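Local coordinates for protein cellulase IBT99 (Metagenomes, PDB 6WBT) that probably hydrolyses 6-phospho-alpha-glucosides as a family 4 glycosidase, and binds NAD, a manganese ion and glucose 6-phosphate, at residues E43-N47 and K67-N71; H201-T206 and Y261-W267; V223-V229 and F248-A252. All coordinates share one frame; numbering follows the deposited sequence. Where two conformers were deposited one is given.

Interaction 1. Residues E43-N47 and K67-N71. With NAD (nicotinamide-adenine-dinucleotide), chain G.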
loop_
_atom_site.group_PDB
_atom_site.type_symbol
_atom_site.label_atom_id
_atom_site.label_comp_id
_atom_site.label_asym_id
_atom_site.label_seq_id
_atom_site.Cartn_x
_atom_site.Cartn_y
_atom_site.Cartn_z
ATOM N N GLU A 43 26.978 -38.773 14.380
ATOM C CA GLU A 43 27.739 -39.727 13.580
ATOM C C GLU A 43 27.136 -41.124 13.660
ATOM O O GLU A 43 26.957 -41.792 12.634
ATOM C CB GLU A 43 29.201 -39.742 14.030
ATOM C CG GLU A 43 30.138 -40.518 13.111
ATOM C CD GLU A 43 31.595 -40.361 13.506
ATOM O OE1 GLU A 43 31.857 -39.848 14.615
ATOM O OE2 GLU A 43 32.476 -40.744 12.710
ATOM N N GLU A 44 26.811 -41.583 14.870
ATOM C CA GLU A 44 26.336 -42.954 15.039
ATOM C C GLU A 44 24.952 -43.148 14.429
ATOM O O GLU A 44 24.669 -44.199 13.842
ATOM C CB GLU A 44 26.330 -43.328 16.520
ATOM C CG GLU A 44 27.685 -43.200 17.197
ATOM C CD GLU A 44 28.814 -43.762 16.355
ATOM O OE1 GLU A 44 29.661 -42.971 15.890
ATOM O OE2 GLU A 44 28.851 -44.995 16.151
ATOM N N ARG A 45 24.074 -42.151 14.561
ATOM C CA ARG A 45 22.738 -42.270 13.985
ATOM C C ARG A 45 22.792 -42.287 12.464
ATOM O O ARG A 45 22.038 -43.023 11.818
ATOM C CB ARG A 45 21.846 -41.129 14.475
ATOM C CG ARG A 45 20.432 -41.164 13.913
ATOM C CD ARG A 45 19.632 -39.940 14.330
ATOM N NE ARG A 45 18.285 -39.952 13.764
ATOM C CZ ARG A 45 17.217 -40.436 14.388
ATOM N NH1 ARG A 45 17.330 -40.948 15.606
ATOM N NH2 ARG A 45 16.030 -40.406 13.795
ATOM N N GLN A 46 23.679 -41.484 11.873
ATOM C CA GLN A 46 23.777 -41.437 10.418
ATOM C C GLN A 46 24.383 -42.718 9.859
ATOM O O GLN A 46 23.991 -43.175 8.778
ATOM C CB GLN A 46 24.599 -40.223 9.986
ATOM C CG GLN A 46 24.876 -40.169 8.496
ATOM C CD GLN A 46 25.494 -38.859 8.067
ATOM O OE1 GLN A 46 24.865 -38.066 7.371
ATOM N NE2 GLN A 46 26.733 -38.622 8.483
ATOM N N ASN A 47 25.335 -43.315 10.578
ATOM C CA ASN A 47 25.966 -44.538 10.090
ATOM C C ASN A 47 24.980 -45.698 10.029
ATOM O O ASN A 47 25.113 -46.576 9.169
ATOM C CB ASN A 47 27.166 -44.903 10.964
ATOM C CG ASN A 47 28.322 -43.935 10.798
ATOM O OD1 ASN A 47 28.946 -43.522 11.775
ATOM N ND2 ASN A 47 28.611 -43.566 9.556
ATOM N N LYS A 67 28.995 -41.227 -0.233
ATOM C CA LYS A 67 29.958 -40.711 0.730
ATOM C C LYS A 67 29.217 -40.254 1.980
ATOM O O LYS A 67 28.206 -39.550 1.885
ATOM C CB LYS A 67 30.766 -39.554 0.138
ATOM C CG LYS A 67 31.406 -39.865 -1.206
ATOM C CD LYS A 67 32.925 -39.843 -1.129
ATOM C CE LYS A 67 33.463 -40.997 -0.297
ATOM N NZ LYS A 67 34.952 -41.027 -0.287
ATOM N N VAL A 68 29.715 -40.660 3.144
ATOM C CA VAL A 68 29.112 -40.324 4.427
ATOM C C VAL A 68 30.145 -39.579 5.257
ATOM O O VAL A 68 31.300 -40.010 5.352
ATOM C CB VAL A 68 28.612 -41.579 5.166
ATOM C CG1 VAL A 68 27.997 -41.200 6.504
ATOM C CG2 VAL A 68 27.608 -42.333 4.308
ATOM N N THR A 69 29.733 -38.465 5.854
ATOM C CA THR A 69 30.654 -37.648 6.630
ATOM C C THR A 69 29.877 -36.825 7.645
ATOM O O THR A 69 28.666 -36.624 7.519
ATOM C CB THR A 69 31.480 -36.721 5.733
ATOM O OG1 THR A 69 32.384 -35.956 6.539
ATOM C CG2 THR A 69 30.566 -35.774 4.974
ATOM N N VAL A 70 30.601 -36.357 8.661
ATOM C CA VAL A 70 30.091 -35.384 9.618
ATOM C C VAL A 70 30.825 -34.056 9.536
ATOM O O VAL A 70 30.501 -33.136 10.292
ATOM C CB VAL A 70 30.139 -35.933 11.059
ATOM C CG1 VAL A 70 29.223 -37.139 11.203
ATOM C CG2 VAL A 70 31.567 -36.292 11.444
ATOM N N ASN A 71 31.804 -33.928 8.642
ATOM C CA ASN A 71 32.552 -32.688 8.486
ATOM C C ASN A 71 31.838 -31.792 7.483
ATOM O O ASN A 71 31.636 -32.206 6.333
ATOM C CB ASN A 71 33.971 -32.973 8.018
ATOM C CG ASN A 71 34.784 -31.709 7.810
ATOM O OD1 ASN A 71 34.932 -31.230 6.685
ATOM N ND2 ASN A 71 35.320 -31.163 8.897
HETATM P PA NAD G . 14.806 -37.459 12.602
HETATM O O1A NAD G . 14.872 -36.905 13.986
HETATM O O2A NAD G . 14.485 -38.908 12.441
HETATM O O5B NAD G . 16.183 -37.127 11.845
HETATM C C5B NAD G . 16.639 -35.748 11.763
HETATM C C4B NAD G . 18.127 -35.731 11.506
HETATM O O4B NAD G . 18.604 -34.358 11.482
HETATM C C3B NAD G . 19.001 -36.453 12.545
HETATM O O3B NAD G . 19.919 -37.312 11.882
HETATM C C2B NAD G . 19.746 -35.300 13.228
HETATM O O2B NAD G . 20.970 -35.676 13.822
HETATM C C1B NAD G . 19.890 -34.345 12.053
HETATM N N9A NAD G . 20.237 -32.979 12.429
HETATM C C8A NAD G . 19.808 -32.299 13.541
HETATM N N7A NAD G . 20.290 -31.084 13.629
HETATM C C5A NAD G . 21.100 -30.955 12.511
HETATM C C6A NAD G . 21.897 -29.894 12.038
HETATM N N6A NAD G . 22.011 -28.723 12.659
HETATM N N1A NAD G . 22.584 -30.093 10.889
HETATM C C2A NAD G . 22.466 -31.275 10.270
HETATM N N3A NAD G . 21.749 -32.339 10.620
HETATM C C4A NAD G . 21.079 -32.117 11.763
HETATM O O3 NAD G . 13.749 -36.605 11.751
HETATM P PN NAD G . 12.598 -37.030 10.717
HETATM O O1N NAD G . 13.187 -37.922 9.676
HETATM O O2N NAD G . 11.413 -37.515 11.484
HETATM O O5D NAD G . 12.261 -35.605 10.066
HETATM C C5D NAD G . 13.357 -34.849 9.494
HETATM C C4D NAD G . 12.885 -33.451 9.182
HETATM O O4D NAD G . 11.974 -33.498 8.061
HETATM C C3D NAD G . 12.105 -32.744 10.301
HETATM O O3D NAD G . 12.564 -31.406 10.433
HETATM C C2D NAD G . 10.679 -32.790 9.744
HETATM O O2D NAD G . 9.784 -31.856 10.325
HETATM C C1D NAD G . 10.955 -32.534 8.268
HETATM N N1N NAD G . 9.790 -32.871 7.402
HETATM C C2N NAD G . 9.047 -31.867 6.841
HETATM C C3N NAD G . 7.943 -32.159 6.055
HETATM C C7N NAD G . 7.203 -31.009 5.420
HETATM O O7N NAD G . 5.984 -31.074 5.291
HETATM N N7N NAD G . 7.919 -29.979 4.991
HETATM C C4N NAD G . 7.579 -33.489 5.869
HETATM C C5N NAD G . 8.355 -34.491 6.410
HETATM C C6N NAD G . 9.457 -34.162 7.170
#
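The beta-alpha-beta crossover of a Rossmann domain is closed here where Glu43 and Gln46, at the start of helix 43-60, pack on Val68 of strand 66-69 and on Val70 just beyond it. Helix and strand run nearly antiparallel, at 160°, with their short axes 9.4 Å apart. Two valine methyls carry the carbon contacts. Val70 turns its CG1 branch to the base of Glu43 and meets CB at 3.8 Å; the two side chains stand roughly perpendicular, and the extended carboxylate arm continues beyond the valine. Three residues on, Gln46 and Val68 lie alongside, running opposite ways, with Gln46 CG 3.8 Å from Val68 CG1. Beyond the strand, an ST turn shapes the exit: Thr69 OG1 accepts from Asn71 N at 3.0 Å with an almost straight bond (166°). Asn71 then occupies the N-cap position of the next helix, its OD1 receiving Glu74 N.

The same helical turn serves the cofactor. Arg45 projects from another side of the helix as an extended arm, CG anti to the backbone N (chi1 179°), which carries the guanidinium to the adenosine-side phosphate. NH2 makes a bent, weak hydrogen bond to NAD O2A at the edge of the guanidinium, while Arg45 CD passes 3.6 Å from the ribose O3B of NAD. NH2 also forms a salt bridge with Glu295, and NE is bonded to Gly13 O. With a leucine in its place, the NAD phosphate would probably lose a positive neighbour and Glu295 its salt-bridge mate.

Strand 66-69 lies at one border of the nine-stranded sheet within this chain, hydrogen-bonded to strand 33-39, whose Leu38 also touches Gln46; on the far side of the turn, Thr69 packs on helix 72-76.

Interaction 2. Residues H201-T206 and Y261-W267. With MN (manganese (II) ion), chain E; G6P (6-O-phosphono-alpha-D-glucopyranose), chain F.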
loop_
_atom_site.group_PDB
_atom_site.type_symbol
_atom_site.label_atom_id
_atom_site.label_comp_id
_atom_site.label_asym_id
_atom_site.label_seq_id
_atom_site.Cartn_x
_atom_site.Cartn_y
_atom_site.Cartn_z
ATOM N N HIS A 201 1.289 -24.763 6.488
ATOM C CA HIS A 201 0.323 -25.399 7.386
ATOM C C HIS A 201 -0.738 -24.403 7.846
ATOM O O HIS A 201 -1.200 -24.446 8.990
ATOM C CB HIS A 201 1.019 -26.046 8.588
ATOM C CG HIS A 201 2.031 -27.084 8.215
ATOM N ND1 HIS A 201 2.993 -27.534 9.094
ATOM C CD2 HIS A 201 2.229 -27.763 7.061
ATOM C CE1 HIS A 201 3.742 -28.444 8.496
ATOM N NE2 HIS A 201 3.299 -28.602 7.262
ATOM N N TYR A 202 -1.132 -23.502 6.946
ATOM C CA TYR A 202 -2.016 -22.394 7.283
ATOM C C TYR A 202 -2.626 -21.807 6.015
ATOM O O TYR A 202 -2.740 -20.585 5.882
ATOM C CB TYR A 202 -1.243 -21.321 8.053
ATOM C CG TYR A 202 -2.066 -20.525 9.041
ATOM C CD1 TYR A 202 -2.423 -21.066 10.268
ATOM C CD2 TYR A 202 -2.469 -19.226 8.754
ATOM C CE1 TYR A 202 -3.168 -20.345 11.177
ATOM C CE2 TYR A 202 -3.214 -18.495 9.659
ATOM C CZ TYR A 202 -3.560 -19.060 10.868
ATOM O OH TYR A 202 -4.302 -18.338 11.774
ATOM N N GLY A 203 -3.030 -22.673 5.083
ATOM C CA GLY A 203 -3.489 -22.222 3.783
ATOM C C GLY A 203 -4.860 -22.725 3.387
ATOM O O GLY A 203 -5.565 -23.344 4.191
ATOM N N TRP A 204 -5.249 -22.448 2.144
ATOM C CA TRP A 204 -6.558 -22.822 1.630
ATOM C C TRP A 204 -6.447 -23.151 0.149
ATOM O O TRP A 204 -5.664 -22.540 -0.582
ATOM C CB TRP A 204 -7.588 -21.702 1.836
ATOM C CG TRP A 204 -7.708 -21.237 3.254
ATOM C CD1 TRP A 204 -6.917 -20.320 3.884
ATOM C CD2 TRP A 204 -8.679 -21.659 4.219
ATOM N NE1 TRP A 204 -7.333 -20.148 5.181
ATOM C CE2 TRP A 204 -8.413 -20.959 5.412
ATOM C CE3 TRP A 204 -9.747 -22.562 4.191
ATOM C CZ2 TRP A 204 -9.177 -21.130 6.566
ATOM C CZ3 TRP A 204 -10.505 -22.731 5.339
ATOM C CH2 TRP A 204 -10.215 -22.020 6.510
ATOM N N PHE A 205 -7.252 -24.119 -0.288
ATOM C CA PHE A 205 -7.333 -24.511 -1.692
ATOM C C PHE A 205 -8.536 -23.811 -2.315
ATOM O O PHE A 205 -9.683 -24.204 -2.077
ATOM C CB PHE A 205 -7.451 -26.028 -1.831
ATOM C CG PHE A 205 -6.234 -26.778 -1.369
ATOM C CD1 PHE A 205 -5.278 -27.203 -2.279
ATOM C CD2 PHE A 205 -6.049 -27.068 -0.027
ATOM C CE1 PHE A 205 -4.160 -27.898 -1.858
ATOM C CE2 PHE A 205 -4.932 -27.763 0.400
ATOM C CZ PHE A 205 -3.987 -28.178 -0.518
ATOM N N THR A 206 -8.276 -22.779 -3.121
ATOM C CA THR A 206 -9.369 -22.005 -3.703
ATOM C C THR A 206 -10.023 -22.735 -4.872
ATOM O O THR A 206 -11.253 -22.753 -4.984
ATOM C CB THR A 206 -8.868 -20.631 -4.149
ATOM O OG1 THR A 206 -7.832 -20.789 -5.125
ATOM C CG2 THR A 206 -8.321 -19.856 -2.962
ATOM N N TYR A 261 -13.405 -22.190 0.506
ATOM C CA TYR A 261 -12.296 -22.976 -0.011
ATOM C C TYR A 261 -12.211 -24.304 0.731
ATOM O O TYR A 261 -12.831 -24.503 1.778
ATOM C CB TYR A 261 -10.968 -22.217 0.124
ATOM C CG TYR A 261 -11.042 -20.761 -0.279
ATOM C CD1 TYR A 261 -11.610 -20.380 -1.488
ATOM C CD2 TYR A 261 -10.552 -19.766 0.556
ATOM C CE1 TYR A 261 -11.682 -19.050 -1.857
ATOM C CE2 TYR A 261 -10.621 -18.433 0.196
ATOM C CZ TYR A 261 -11.187 -18.081 -1.010
ATOM O OH TYR A 261 -11.256 -16.755 -1.372
ATOM N N LEU A 262 -11.431 -25.219 0.165
ATOM C CA LEU A 262 -11.097 -26.459 0.853
ATOM C C LEU A 262 -9.917 -26.210 1.784
ATOM O O LEU A 262 -8.856 -25.778 1.320
ATOM C CB LEU A 262 -10.761 -27.555 -0.149
ATOM C CG LEU A 262 -11.964 -28.172 -0.864
ATOM C CD1 LEU A 262 -11.515 -29.061 -2.010
ATOM C CD2 LEU A 262 -12.810 -28.958 0.126
ATOM N N PRO A 263 -10.052 -26.464 3.081
ATOM C CA PRO A 263 -9.029 -26.025 4.031
ATOM C C PRO A 263 -7.792 -26.905 4.020
ATOM O O PRO A 263 -7.832 -28.085 3.666
ATOM C CB PRO A 263 -9.748 -26.122 5.381
ATOM C CG PRO A 263 -10.715 -27.241 5.187
ATOM C CD PRO A 263 -11.171 -27.151 3.750
ATOM N N ASN A 264 -6.676 -26.301 4.421
ATOM C CA ASN A 264 -5.482 -27.075 4.715
ATOM C C ASN A 264 -5.730 -27.942 5.943
ATOM O O ASN A 264 -6.513 -27.593 6.831
ATOM C CB ASN A 264 -4.283 -26.152 4.941
ATOM C CG ASN A 264 -2.964 -26.905 5.013
ATOM O OD1 ASN A 264 -2.811 -27.848 5.790
ATOM N ND2 ASN A 264 -2.003 -26.488 4.197
ATOM N N THR A 265 -5.052 -29.090 5.982
ATOM C CA THR A 265 -5.285 -30.055 7.051
ATOM C C THR A 265 -4.948 -29.471 8.420
ATOM O O THR A 265 -5.653 -29.728 9.403
ATOM C CB THR A 265 -4.472 -31.324 6.776
ATOM O OG1 THR A 265 -5.159 -32.131 5.811
ATOM C CG2 THR A 265 -4.261 -32.126 8.041
ATOM N N TYR A 266 -3.898 -28.653 8.498
ATOM C CA TYR A 266 -3.408 -28.165 9.783
ATOM C C TYR A 266 -4.305 -27.112 10.425
ATOM O O TYR A 266 -3.983 -26.659 11.530
ATOM C CB TYR A 266 -1.993 -27.613 9.626
ATOM C CG TYR A 266 -0.922 -28.675 9.725
ATOM C CD1 TYR A 266 -0.384 -29.030 10.953
ATOM C CD2 TYR A 266 -0.453 -29.327 8.592
ATOM C CE1 TYR A 266 0.593 -30.000 11.053
ATOM C CE2 TYR A 266 0.524 -30.298 8.683
ATOM C CZ TYR A 266 1.044 -30.632 9.914
ATOM O OH TYR A 266 2.017 -31.600 10.009
ATOM N N TRP A 267 -5.408 -26.710 9.789
ATOM C CA TRP A 267 -6.385 -25.875 10.480
ATOM C C TRP A 267 -7.079 -26.617 11.613
ATOM O O TRP A 267 -7.815 -25.993 12.385
ATOM C CB TRP A 267 -7.428 -25.347 9.494
ATOM C CG TRP A 267 -6.915 -24.249 8.622
ATOM C CD1 TRP A 267 -6.542 -24.345 7.313
ATOM C CD2 TRP A 267 -6.706 -22.883 8.999
ATOM N NE1 TRP A 267 -6.120 -23.123 6.850
ATOM C CE2 TRP A 267 -6.210 -22.208 7.865
ATOM C CE3 TRP A 267 -6.893 -22.164 10.183
ATOM C CZ2 TRP A 267 -5.898 -20.852 7.884
ATOM C CZ3 TRP A 267 -6.582 -20.818 10.198
ATOM C CH2 TRP A 267 -6.093 -20.176 9.055
HETATM MN MN MN E . 4.970 -29.335 6.194
HETATM C C1 G6P F . 3.283 -33.944 6.614
HETATM C C2 G6P F . 3.565 -32.559 7.190
HETATM C C3 G6P F . 4.789 -32.580 8.098
HETATM C C4 G6P F . 4.668 -33.698 9.126
HETATM C C5 G6P F . 4.402 -35.015 8.409
HETATM C C6 G6P F . 4.316 -36.199 9.368
HETATM O O1 G6P F . 4.346 -34.319 5.731
HETATM O O2 G6P F . 3.782 -31.631 6.121
HETATM O O3 G6P F . 4.914 -31.320 8.764
HETATM O O4 G6P F . 5.879 -33.792 9.885
HETATM O O5 G6P F . 3.186 -34.902 7.669
HETATM O O6 G6P F . 4.641 -35.804 10.699
HETATM P P G6P F . 4.945 -36.926 11.812
HETATM O O1P G6P F . 4.279 -36.400 13.059
HETATM O O2P G6P F . 6.452 -36.993 11.873
HETATM O O3P G6P F . 4.301 -38.170 11.246
HETATM O O HOH W 1 0.958 -26.557 4.018
#
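His201 and Tyr266 stack face to face beside the sugar, their planes at 13° and centroids 3.8 Å apart, and show how a ring pair can present a metal ligand. His201 CG lies anti to the carbonyl carbon (chi1 -58°), which lays the imidazole alongside the tyrosine. His201 NE2 binds manganese at 2.1 Å, an ion also held by Cys171 and G6P O2. Thr111 bonds ND1; with the metal at NE2, both ring nitrogens are held, which fixes the ring's rotation. Tyr266 OH accepts from G6P O3.

A second aromatic group has Trp267 between Trp204 over one face and Tyr202 over the opposite one, each pair inclined by 35°. At the far end Thr206 CG2 sits over the centre of the Tyr261 ring in a CH-pi contact.

Among the hydrogen bonds, Phe205 and Leu262 exchange both backbone bonds of an antiparallel pair. Gly203 O is gripped twice, from opposite faces of its plane: by Asn264 N at 3.2 Å and by Trp267 NE1 at 2.7 Å, the latter in the indole plane. Asn264 OD1 caps Tyr266 N, and its ND2 donates to Tyr196 OH.

Strand 202-210 pairs with both 192-197 and 262-263; helix 173-184 packs on Phe205 and Tyr266, and helix 251-257 on Pro263 and Trp267.

Interaction 3. Residues V223-V229 and F248-A252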
loop_
_atom_site.group_PDB
_atom_site.type_symbol
_atom_site.label_atom_id
_atom_site.label_comp_id
_atom_site.label_asym_id
_atom_site.label_seq_id
_atom_site.Cartn_x
_atom_site.Cartn_y
_atom_site.Cartn_z
ATOM N N VAL A 223 -15.728 -33.862 0.878
ATOM C CA VAL A 223 -14.966 -33.521 2.075
ATOM C C VAL A 223 -15.896 -33.109 3.210
ATOM O O VAL A 223 -15.635 -33.406 4.381
ATOM C CB VAL A 223 -13.934 -32.425 1.753
ATOM C CG1 VAL A 223 -13.179 -32.014 3.007
ATOM C CG2 VAL A 223 -12.967 -32.910 0.687
ATOM N N ARG A 224 -17.000 -32.431 2.887
ATOM C CA ARG A 224 -17.926 -31.985 3.923
ATOM C C ARG A 224 -18.590 -33.145 4.653
ATOM O O ARG A 224 -19.063 -32.961 5.781
ATOM C CB ARG A 224 -18.993 -31.074 3.314
ATOM C CG ARG A 224 -18.513 -29.659 3.042
ATOM C CD ARG A 224 -19.485 -28.914 2.146
ATOM N NE ARG A 224 -18.950 -27.628 1.709
ATOM C CZ ARG A 224 -19.461 -26.906 0.718
ATOM N NH1 ARG A 224 -20.518 -27.348 0.050
ATOM N NH2 ARG A 224 -18.911 -25.747 0.387
ATOM N N LYS A 225 -18.633 -34.331 4.050
ATOM C CA LYS A 225 -19.263 -35.492 4.666
ATOM C C LYS A 225 -18.265 -36.506 5.206
ATOM O O LYS A 225 -18.499 -37.089 6.269
ATOM C CB LYS A 225 -20.199 -36.176 3.663
ATOM C CG LYS A 225 -21.554 -35.495 3.533
ATOM C CD LYS A 225 -21.898 -35.174 2.087
ATOM C CE LYS A 225 -22.153 -36.431 1.275
ATOM N NZ LYS A 225 -22.612 -36.103 -0.105
ATOM N N TYR A 226 -17.150 -36.730 4.510
ATOM C CA TYR A 226 -16.165 -37.715 4.934
ATOM C C TYR A 226 -14.771 -37.136 5.135
ATOM O O TYR A 226 -13.857 -37.880 5.506
ATOM C CB TYR A 226 -16.086 -38.863 3.919
ATOM C CG TYR A 226 -17.427 -39.332 3.406
ATOM C CD1 TYR A 226 -18.290 -40.053 4.219
ATOM C CD2 TYR A 226 -17.826 -39.059 2.104
ATOM C CE1 TYR A 226 -19.518 -40.485 3.751
ATOM C CE2 TYR A 226 -19.048 -39.488 1.627
ATOM C CZ TYR A 226 -19.891 -40.200 2.454
ATOM O OH TYR A 226 -21.110 -40.627 1.981
ATOM N N GLY A 227 -14.580 -35.840 4.904
ATOM C CA GLY A 227 -13.244 -35.291 4.992
ATOM C C GLY A 227 -12.412 -35.686 3.781
ATOM O O GLY A 227 -12.925 -36.036 2.714
ATOM N N TYR A 228 -11.095 -35.628 3.966
ATOM C CA TYR A 228 -10.148 -36.030 2.935
ATOM C C TYR A 228 -9.935 -37.538 2.883
ATOM O O TYR A 228 -8.936 -37.993 2.313
ATOM C CB TYR A 228 -8.810 -35.317 3.146
ATOM C CG TYR A 228 -8.847 -33.841 2.819
ATOM C CD1 TYR A 228 -9.483 -33.380 1.674
ATOM C CD2 TYR A 228 -8.251 -32.908 3.658
ATOM C CE1 TYR A 228 -9.519 -32.031 1.370
ATOM C CE2 TYR A 228 -8.283 -31.558 3.364
ATOM C CZ TYR A 228 -8.918 -31.125 2.219
ATOM O OH TYR A 228 -8.953 -29.782 1.921
ATOM N N VAL A 229 -10.846 -38.319 3.456
ATOM C CA VAL A 229 -10.734 -39.771 3.512
ATOM C C VAL A 229 -11.741 -40.377 2.546
ATOM O O VAL A 229 -12.938 -40.067 2.607
ATOM C CB VAL A 229 -10.960 -40.300 4.939
ATOM C CG1 VAL A 229 -11.230 -41.793 4.913
ATOM C CG2 VAL A 229 -9.753 -39.997 5.811
ATOM N N PHE A 248 -7.417 -36.343 8.773
ATOM C CA PHE A 248 -8.076 -36.028 7.509
ATOM C C PHE A 248 -9.587 -35.913 7.671
ATOM O O PHE A 248 -10.219 -35.098 6.990
ATOM C CB PHE A 248 -7.740 -37.085 6.459
ATOM C CG PHE A 248 -6.338 -36.995 5.929
ATOM C CD1 PHE A 248 -5.675 -35.780 5.879
ATOM C CD2 PHE A 248 -5.683 -38.129 5.477
ATOM C CE1 PHE A 248 -4.384 -35.699 5.389
ATOM C CE2 PHE A 248 -4.395 -38.055 4.988
ATOM C CZ PHE A 248 -3.743 -36.839 4.943
ATOM N N LYS A 249 -10.178 -36.714 8.556
ATOM C CA LYS A 249 -11.625 -36.712 8.736
ATOM C C LYS A 249 -12.125 -35.502 9.516
ATOM O O LYS A 249 -13.333 -35.237 9.507
ATOM C CB LYS A 249 -12.062 -38.005 9.431
ATOM C CG LYS A 249 -13.521 -38.373 9.204
ATOM C CD LYS A 249 -13.847 -39.733 9.798
ATOM C CE LYS A 249 -13.072 -40.845 9.106
ATOM N NZ LYS A 249 -13.427 -40.965 7.664
ATOM N N ASN A 250 -11.238 -34.764 10.185
ATOM C CA ASN A 250 -11.642 -33.550 10.883
ATOM C C ASN A 250 -11.903 -32.386 9.937
ATOM O O ASN A 250 -12.524 -31.400 10.349
ATOM C CB ASN A 250 -10.580 -33.145 11.908
ATOM C CG ASN A 250 -10.916 -33.610 13.310
ATOM O OD1 ASN A 250 -10.484 -34.676 13.743
ATOM N ND2 ASN A 250 -11.694 -32.808 14.028
ATOM N N SER A 251 -11.448 -32.475 8.685
ATOM C CA SER A 251 -11.677 -31.406 7.721
ATOM C C SER A 251 -13.137 -31.284 7.311
ATOM O O SER A 251 -13.499 -30.292 6.668
ATOM C CB SER A 251 -10.810 -31.627 6.480
ATOM O OG SER A 251 -9.434 -31.653 6.815
ATOM N N ALA A 252 -13.979 -32.261 7.662
ATOM C CA ALA A 252 -15.393 -32.187 7.311
ATOM C C ALA A 252 -16.083 -31.039 8.037
ATOM O O ALA A 252 -16.903 -30.326 7.447
ATOM C CB ALA A 252 -16.081 -33.514 7.628
#
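Phe248 and Val229 meet nearly at right angles, the CG2 branch of the valine lying at the ring's edge and reaching Phe248 CB at 3.6 Å. Tyr228 approaches the same residue by its base, CB to CB at 3.9 Å, while its ring lies beside Ser251, whose OG stands 3.6 Å from Tyr228 CD2 at an oblique angle. Within its own segment, that ring also has Val223 CG1 over one face. Lys249 follows another course: its chain, bent at chi3 (-64°) and at chi4, folds back obliquely across Val229 and brings NZ to 3.6 Å from Val229 CG1. Ala252 abuts the end of helix 216-226, its CB near the carbonyl oxygens of Val223 and Arg224 and its CA in a CA-H...O contact with Val223 O.

The backbone adds one hydrogen bond, Tyr228 N to Phe248 O at 3.2 Å, nearly straight at the hydrogen although the donor stands well above the carbonyl plane. Gly227, with positive phi, ends helix 216-226 and passes close to Phe248 and Lys249, where a CB would meet their backbone.

With a single hydrogen bond set among methyl groups, ring edges and a bare glycine, the end of helix 216-226 is joined to the junction of helices 242-249 and 251-257 chiefly by shape and apolar packing rather than by charge.

Interactions 2 and 3 form one neighbourhood, with centres 12 Å apart, and interaction 3 is nested inside the chain loop that interaction 2 closes. Their joint is Tyr228 OH, 2.7 Å from Pro263 O in a probable hydrogen bond, supplemented by packing of Thr265 OG1 on Phe248 CE1 at 3.7 Å. Interaction 2 contributes directly to the sugar and manganese site, whereas the side chain of Phe248 in interaction 3 stays about 8 Å from the bound G6P. Interaction 1 lies across the chain's centre, in the Rossmann domain; its nearest atoms are about 17 Å from those of interaction 2, and NAD bridges this gap, with its adenosine-side phosphate at Arg45 and its other end about 4 Å from the His201 side chain.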